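Local atomic coordinates of peptidoglycan-N-acetylglucosamine deacetylase BC_1974 (Bacillus cereus, PDB entry 5N1P), a protein that removes acetyl groups from N-acetylglucosamine residues of peptidoglycan, using a bound divalent metal such as zinc. Residues Arg1-Pro12 with Ile176-Tyr190. Residues are numbered along the deposited sequence; the frame is centred on the assembly and turned at random.
Sequences RKVAYLTFDDGP and ILKGLKEKGYEFEAY. With ZN (zinc ion), chain F; 8GK (~{N}-oxidanylnaphthalene-1-carboxamide), chain E.
A4 meets strand 185-187 edge on: its N donates to E186 O (2.8 Å), while E186 N bonds K2 O (2.8 Å). The pairing is parallel, and it soon frays: E188 N to A4 O is long and weak, and a water then bridges L6 O and E188 O where the strands part. On the helix-facing side the small methyl of A4 suits a close fit, CB lying 3.7 Å from F187 CE1 and also touching L180 CD1 and Y185 CD1. L6 follows with a forked end that serves two helix residues at once, CD1 to L177 CD2 (3.8 Å) and CD2 to I176 CG2. F187 offers a flat ring: L177 CD2 covers one face over its centre, while A4 CB and L6 CG of strand 2-9 meet it obliquely. The other side of the sheet carries V3, whose branched CG1, anti to the backbone N (chi1 -177°), both touches E188 CB and lies over one face of the Y5 ring, toward its rim; A189 O approaches that ring's edge. Near the surface, the aliphatic chain of K2 crosses Y185, with CB 4.1 Å from the ring centroid in an off-centre CH-pi contact, and NZ makes a long, weak hydrogen bond to K183 O (3.5 Å); Y185 OH itself bonds K155 O. G184, at positive phi, suits the C-prime place of the Schellman motif that ends helix 167-182. In this parallel core of the NodB-type deacetylase fold, one edge of strand 2-9 pairs with 157-163; the other pairs with 185-187 and then, from L6 bonding T31, with 31-34. At its C-terminal end D10 binds zinc with H59 and H63. Helix 167-182 covers the A4 and L6 face, and helix 138-152 packs against its I176 and L180.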
loop_
_atom_site.group_PDB
_atom_site.type_symbol
_atom_site.label_atom_id
_atom_site.label_comp_id
_atom_site.label_asym_id
_atom_site.label_seq_id
_atom_site.Cartn_x
_atom_site.Cartn_y
_atom_site.Cartn_z
ATOM N N ARG A 1 -11.523 15.331 -12.506
ATOM C CA ARG A 1 -10.288 14.621 -12.189
ATOM C C ARG A 1 -10.550 13.375 -11.349
ATOM O O ARG A 1 -10.943 13.466 -10.185
ATOM C CB ARG A 1 -9.314 15.546 -11.456
ATOM N N LYS A 2 -10.333 12.211 -11.950
ATOM C CA LYS A 2 -10.407 10.948 -11.231
ATOM C C LYS A 2 -8.992 10.445 -10.956
ATOM O O LYS A 2 -8.161 10.395 -11.861
ATOM C CB LYS A 2 -11.192 9.905 -12.030
ATOM C CG LYS A 2 -12.701 10.108 -12.055
ATOM C CD LYS A 2 -13.340 9.152 -13.049
ATOM C CE LYS A 2 -14.334 8.222 -12.368
ATOM N NZ LYS A 2 -14.722 7.073 -13.243
ATOM N N VAL A 3 -8.708 10.083 -9.709
ATOM C CA VAL A 3 -7.386 9.564 -9.378
ATOM C C VAL A 3 -7.469 8.167 -8.769
ATOM O O VAL A 3 -8.266 7.919 -7.861
ATOM C CB VAL A 3 -6.633 10.497 -8.400
ATOM C CG1 VAL A 3 -5.221 9.969 -8.133
ATOM C CG2 VAL A 3 -6.584 11.916 -8.957
ATOM N N ALA A 4 -6.647 7.261 -9.291
ATOM C CA ALA A 4 -6.530 5.912 -8.752
ATOM C C ALA A 4 -5.221 5.791 -8.001
ATOM O O ALA A 4 -4.157 6.114 -8.533
ATOM C CB ALA A 4 -6.603 4.868 -9.867
ATOM N N TYR A 5 -5.305 5.325 -6.762
ATOM C CA TYR A 5 -4.123 5.103 -5.942
ATOM C C TYR A 5 -3.848 3.617 -5.806
ATOM O O TYR A 5 -4.469 2.929 -4.985
ATOM C CB TYR A 5 -4.302 5.726 -4.556
ATOM C CG TYR A 5 -4.473 7.224 -4.574
ATOM C CD1 TYR A 5 -3.380 8.066 -4.394
ATOM C CD2 TYR A 5 -5.730 7.801 -4.767
ATOM C CE1 TYR A 5 -3.531 9.439 -4.416
ATOM C CE2 TYR A 5 -5.889 9.173 -4.784
ATOM C CZ TYR A 5 -4.782 9.985 -4.603
ATOM O OH TYR A 5 -4.928 11.350 -4.623
ATOM N N LEU A 6 -2.952 3.110 -6.640
ATOM C CA LEU A 6 -2.525 1.731 -6.515
ATOM C C LEU A 6 -1.662 1.628 -5.278
ATOM O O LEU A 6 -0.723 2.408 -5.118
ATOM C CB LEU A 6 -1.731 1.276 -7.731
ATOM C CG LEU A 6 -2.471 0.905 -9.006
ATOM C CD1 LEU A 6 -1.479 0.597 -10.107
ATOM C CD2 LEU A 6 -3.380 -0.294 -8.741
ATOM N N THR A 7 -1.965 0.680 -4.407
ATOM C CA THR A 7 -1.131 0.481 -3.216
ATOM C C THR A 7 -0.692 -0.974 -3.115
ATOM O O THR A 7 -1.465 -1.900 -3.398
ATOM C CB THR A 7 -1.845 0.905 -1.895
ATOM O OG1 THR A 7 -2.905 -0.017 -1.567
ATOM C CG2 THR A 7 -2.410 2.330 -2.014
ATOM N N PHE A 8 0.562 -1.172 -2.727
ATOM C CA PHE A 8 1.153 -2.503 -2.706
ATOM C C PHE A 8 1.720 -2.778 -1.334
ATOM O O PHE A 8 2.614 -2.073 -0.887
ATOM C CB PHE A 8 2.257 -2.629 -3.756
ATOM C CG PHE A 8 1.779 -2.413 -5.154
ATOM C CD1 PHE A 8 1.194 -3.451 -5.852
ATOM C CD2 PHE A 8 1.873 -1.159 -5.750
ATOM C CE1 PHE A 8 0.721 -3.261 -7.156
ATOM C CE2 PHE A 8 1.407 -0.958 -7.052
ATOM C CZ PHE A 8 0.821 -2.012 -7.749
ATOM N N ASP A 9 1.203 -3.818 -0.693
ATOM C CA ASP A 9 1.576 -4.202 0.669
ATOM C C ASP A 9 2.540 -5.388 0.731
ATOM O O ASP A 9 2.547 -6.243 -0.161
ATOM C CB ASP A 9 0.337 -4.612 1.476
ATOM C CG ASP A 9 -0.557 -3.447 1.861
ATOM O OD1 ASP A 9 -0.262 -2.301 1.490
ATOM O OD2 ASP A 9 -1.589 -3.706 2.546
ATOM N N ASP A 10 3.309 -5.427 1.820
ATOM C CA ASP A 10 4.031 -6.602 2.342
ATOM C C ASP A 10 5.446 -6.735 1.780
ATOM O O ASP A 10 6.170 -7.657 2.161
ATOM C CB ASP A 10 3.289 -7.935 2.109
ATOM C CG ASP A 10 1.916 -8.010 2.791
ATOM O OD1 ASP A 10 1.585 -7.178 3.655
ATOM O OD2 ASP A 10 1.155 -8.952 2.469
ATOM N N GLY A 11 5.854 -5.820 0.907
ATOM C CA GLY A 11 7.175 -5.899 0.305
ATOM C C GLY A 11 8.273 -5.141 1.047
ATOM O O GLY A 11 8.113 -4.772 2.223
ATOM N N PRO A 12 9.408 -4.902 0.375
ATOM C CA PRO A 12 9.663 -5.340 -1.007
ATOM C C PRO A 12 9.930 -6.830 -1.129
ATOM O O PRO A 12 10.071 -7.555 -0.135
ATOM C CB PRO A 12 10.921 -4.553 -1.420
ATOM C CG PRO A 12 11.088 -3.473 -0.382
ATOM C CD PRO A 12 10.484 -4.031 0.884
ATOM N N ILE A 176 -4.922 -3.540 -15.281
ATOM C CA ILE A 176 -5.563 -2.606 -14.372
ATOM C C ILE A 176 -5.307 -1.177 -14.830
ATOM O O ILE A 176 -6.216 -0.346 -14.843
ATOM C CB ILE A 176 -5.056 -2.783 -12.926
ATOM C CG1 ILE A 176 -5.587 -4.085 -12.328
ATOM C CG2 ILE A 176 -5.473 -1.600 -12.058
ATOM C CD1 ILE A 176 -4.902 -4.463 -11.029
ATOM N N LEU A 177 -4.059 -0.893 -15.198
ATOM C CA LEU A 177 -3.689 0.439 -15.659
ATOM C C LEU A 177 -4.491 0.814 -16.906
ATOM O O LEU A 177 -5.105 1.880 -16.959
ATOM C CB LEU A 177 -2.187 0.514 -15.940
ATOM C CG LEU A 177 -1.290 0.409 -14.699
ATOM C CD1 LEU A 177 0.182 0.319 -15.071
ATOM C CD2 LEU A 177 -1.517 1.589 -13.781
ATOM N N LYS A 178 -4.503 -0.080 -17.891
ATOM C CA LYS A 178 -5.263 0.134 -19.121
ATOM C C LYS A 178 -6.749 0.338 -18.846
ATOM O O LYS A 178 -7.365 1.281 -19.344
ATOM C CB LYS A 178 -5.066 -1.049 -20.068
ATOM C CG LYS A 178 -5.769 -0.892 -21.408
ATOM C CD LYS A 178 -5.542 -2.105 -22.288
ATOM C CE LYS A 178 -6.059 -1.859 -23.700
ATOM N NZ LYS A 178 -5.902 -3.064 -24.556
ATOM N N GLY A 179 -7.325 -0.554 -18.050
ATOM C CA GLY A 179 -8.737 -0.485 -17.730
ATOM C C GLY A 179 -9.148 0.787 -17.012
ATOM O O GLY A 179 -10.240 1.301 -17.237
ATOM N N LEU A 180 -8.286 1.303 -16.140
ATOM C CA LEU A 180 -8.640 2.513 -15.410
ATOM C C LEU A 180 -8.358 3.793 -16.195
ATOM O O LEU A 180 -9.075 4.782 -16.035
ATOM C CB LEU A 180 -7.910 2.553 -14.064
ATOM C CG LEU A 180 -8.290 1.414 -13.119
ATOM C CD1 LEU A 180 -7.515 1.507 -11.814
ATOM C CD2 LEU A 180 -9.784 1.413 -12.857
ATOM N N LYS A 181 -7.320 3.784 -17.029
ATOM C CA LYS A 181 -7.010 4.940 -17.876
ATOM C C LYS A 181 -8.157 5.215 -18.831
ATOM O O LYS A 181 -8.495 6.369 -19.104
ATOM C CB LYS A 181 -5.718 4.723 -18.670
ATOM C CG LYS A 181 -4.445 4.837 -17.842
ATOM C CD LYS A 181 -3.195 4.738 -18.708
ATOM C CE LYS A 181 -1.930 4.791 -17.856
ATOM N NZ LYS A 181 -0.692 4.731 -18.682
ATOM N N GLU A 182 -8.752 4.135 -19.325
ATOM C CA GLU A 182 -9.879 4.220 -20.240
ATOM C C GLU A 182 -11.068 4.878 -19.559
ATOM O O GLU A 182 -11.878 5.541 -20.208
ATOM C CB GLU A 182 -10.251 2.829 -20.756
ATOM C CG GLU A 182 -9.445 2.391 -21.969
ATOM C CD GLU A 182 -9.454 0.886 -22.172
ATOM O OE1 GLU A 182 -10.213 0.194 -21.463
ATOM O OE2 GLU A 182 -8.710 0.398 -23.052
ATOM N N LYS A 183 -11.160 4.712 -18.242
ATOM C CA LYS A 183 -12.269 5.283 -17.487
ATOM C C LYS A 183 -11.920 6.627 -16.878
ATOM O O LYS A 183 -12.636 7.130 -16.013
ATOM C CB LYS A 183 -12.721 4.321 -16.406
ATOM C CG LYS A 183 -12.950 2.934 -16.935
ATOM C CD LYS A 183 -13.031 1.938 -15.808
ATOM C CE LYS A 183 -14.215 2.215 -14.910
ATOM N NZ LYS A 183 -14.590 0.987 -14.167
ATOM N N GLY A 184 -10.821 7.205 -17.348
ATOM C CA GLY A 184 -10.469 8.568 -17.009
ATOM C C GLY A 184 -9.759 8.733 -15.682
ATOM O O GLY A 184 -9.699 9.843 -15.160
ATOM N N TYR A 185 -9.226 7.643 -15.133
ATOM C CA TYR A 185 -8.402 7.730 -13.925
ATOM C C TYR A 185 -6.965 8.095 -14.282
ATOM O O TYR A 185 -6.421 7.603 -15.271
ATOM C CB TYR A 185 -8.404 6.407 -13.133
ATOM C CG TYR A 185 -9.679 6.102 -12.377
ATOM C CD1 TYR A 185 -9.906 6.615 -11.104
ATOM C CD2 TYR A 185 -10.660 5.296 -12.939
ATOM C CE1 TYR A 185 -11.079 6.327 -10.413
ATOM C CE2 TYR A 185 -11.824 5.003 -12.261
ATOM C CZ TYR A 185 -12.040 5.522 -11.009
ATOM O OH TYR A 185 -13.213 5.222 -10.348
ATOM N N GLU A 186 -6.355 8.963 -13.482
ATOM C CA GLU A 186 -4.905 9.123 -13.493
ATOM C C GLU A 186 -4.317 8.329 -12.327
ATOM O O GLU A 186 -4.991 8.100 -11.323
ATOM C CB GLU A 186 -4.510 10.597 -13.402
ATOM C CG GLU A 186 -4.463 11.305 -14.756
ATOM C CD GLU A 186 -4.740 12.795 -14.659
ATOM O OE1 GLU A 186 -4.438 13.396 -13.609
ATOM O OE2 GLU A 186 -5.259 13.367 -15.642
ATOM N N PHE A 187 -3.069 7.899 -12.463
ATOM C CA PHE A 187 -2.428 7.109 -11.414
ATOM C C PHE A 187 -1.396 7.901 -10.636
ATOM O O PHE A 187 -0.317 8.212 -11.146
ATOM C CB PHE A 187 -1.785 5.866 -12.017
ATOM C CG PHE A 187 -2.781 4.841 -12.457
ATOM C CD1 PHE A 187 -3.238 3.882 -11.564
ATOM C CD2 PHE A 187 -3.282 4.849 -13.744
ATOM C CE1 PHE A 187 -4.165 2.941 -11.954
ATOM C CE2 PHE A 187 -4.207 3.911 -14.141
ATOM C CZ PHE A 187 -4.649 2.956 -13.243
ATOM N N GLU A 188 -1.729 8.217 -9.387
ATOM C CA GLU A 188 -0.836 9.014 -8.560
ATOM C C GLU A 188 -0.403 8.272 -7.319
ATOM O O GLU A 188 -1.084 7.357 -6.842
ATOM C CB GLU A 188 -1.493 10.328 -8.140
ATOM C CG GLU A 188 -1.704 11.312 -9.284
ATOM C CD GLU A 188 -1.970 12.716 -8.784
ATOM O OE1 GLU A 188 -2.719 12.858 -7.794
ATOM O OE2 GLU A 188 -1.435 13.676 -9.379
ATOM N N ALA A 189 0.747 8.679 -6.806
ATOM C CA ALA A 189 1.184 8.219 -5.497
ATOM C C ALA A 189 0.477 9.023 -4.422
ATOM O O ALA A 189 -0.029 10.109 -4.674
ATOM C CB ALA A 189 2.679 8.362 -5.345
ATOM N N TYR A 190 0.465 8.490 -3.212
ATOM C CA TYR A 190 0.082 9.274 -2.058
ATOM C C TYR A 190 1.023 10.431 -1.865
ATOM O O TYR A 190 2.213 10.328 -2.094
ATOM C CB TYR A 190 0.054 8.411 -0.798
ATOM C CG TYR A 190 -0.238 9.165 0.481
ATOM C CD1 TYR A 190 -1.552 9.404 0.883
ATOM C CD2 TYR A 190 0.798 9.609 1.310
ATOM C CE1 TYR A 190 -1.827 10.084 2.063
ATOM C CE2 TYR A 190 0.534 10.289 2.484
ATOM C CZ TYR A 190 -0.785 10.513 2.862
ATOM O OH TYR A 190 -1.000 11.188 4.048
HETATM ZN ZN ZN F . -0.188 -7.080 4.876
HETATM C C1 8GK E . -3.189 -6.721 4.789
HETATM C C2 8GK E . -4.528 -7.351 4.993
HETATM C C3 8GK E . -4.578 -8.708 5.275
HETATM C C4 8GK E . -5.807 -9.322 5.489
HETATM C C5 8GK E . -6.986 -8.577 5.433
HETATM C C6 8GK E . -6.932 -7.216 5.154
HETATM C C7 8GK E . -5.698 -6.604 4.938
HETATM C C8 8GK E . -5.843 -10.682 5.762
HETATM C C9 8GK E . -4.670 -11.431 5.819
HETATM C C10 8GK E . -3.443 -10.815 5.601
HETATM C C11 8GK E . -3.403 -9.453 5.332
HETATM O O12 8GK E . -2.464 -6.656 5.761
HETATM N N13 8GK E . -2.792 -6.283 3.595
HETATM O O14 8GK E . -1.433 -6.386 3.304
HETATM O O HOH W 1 -0.919 5.254 -4.982
HETATM O O HOH W 2 -0.847 -9.062 3.925
#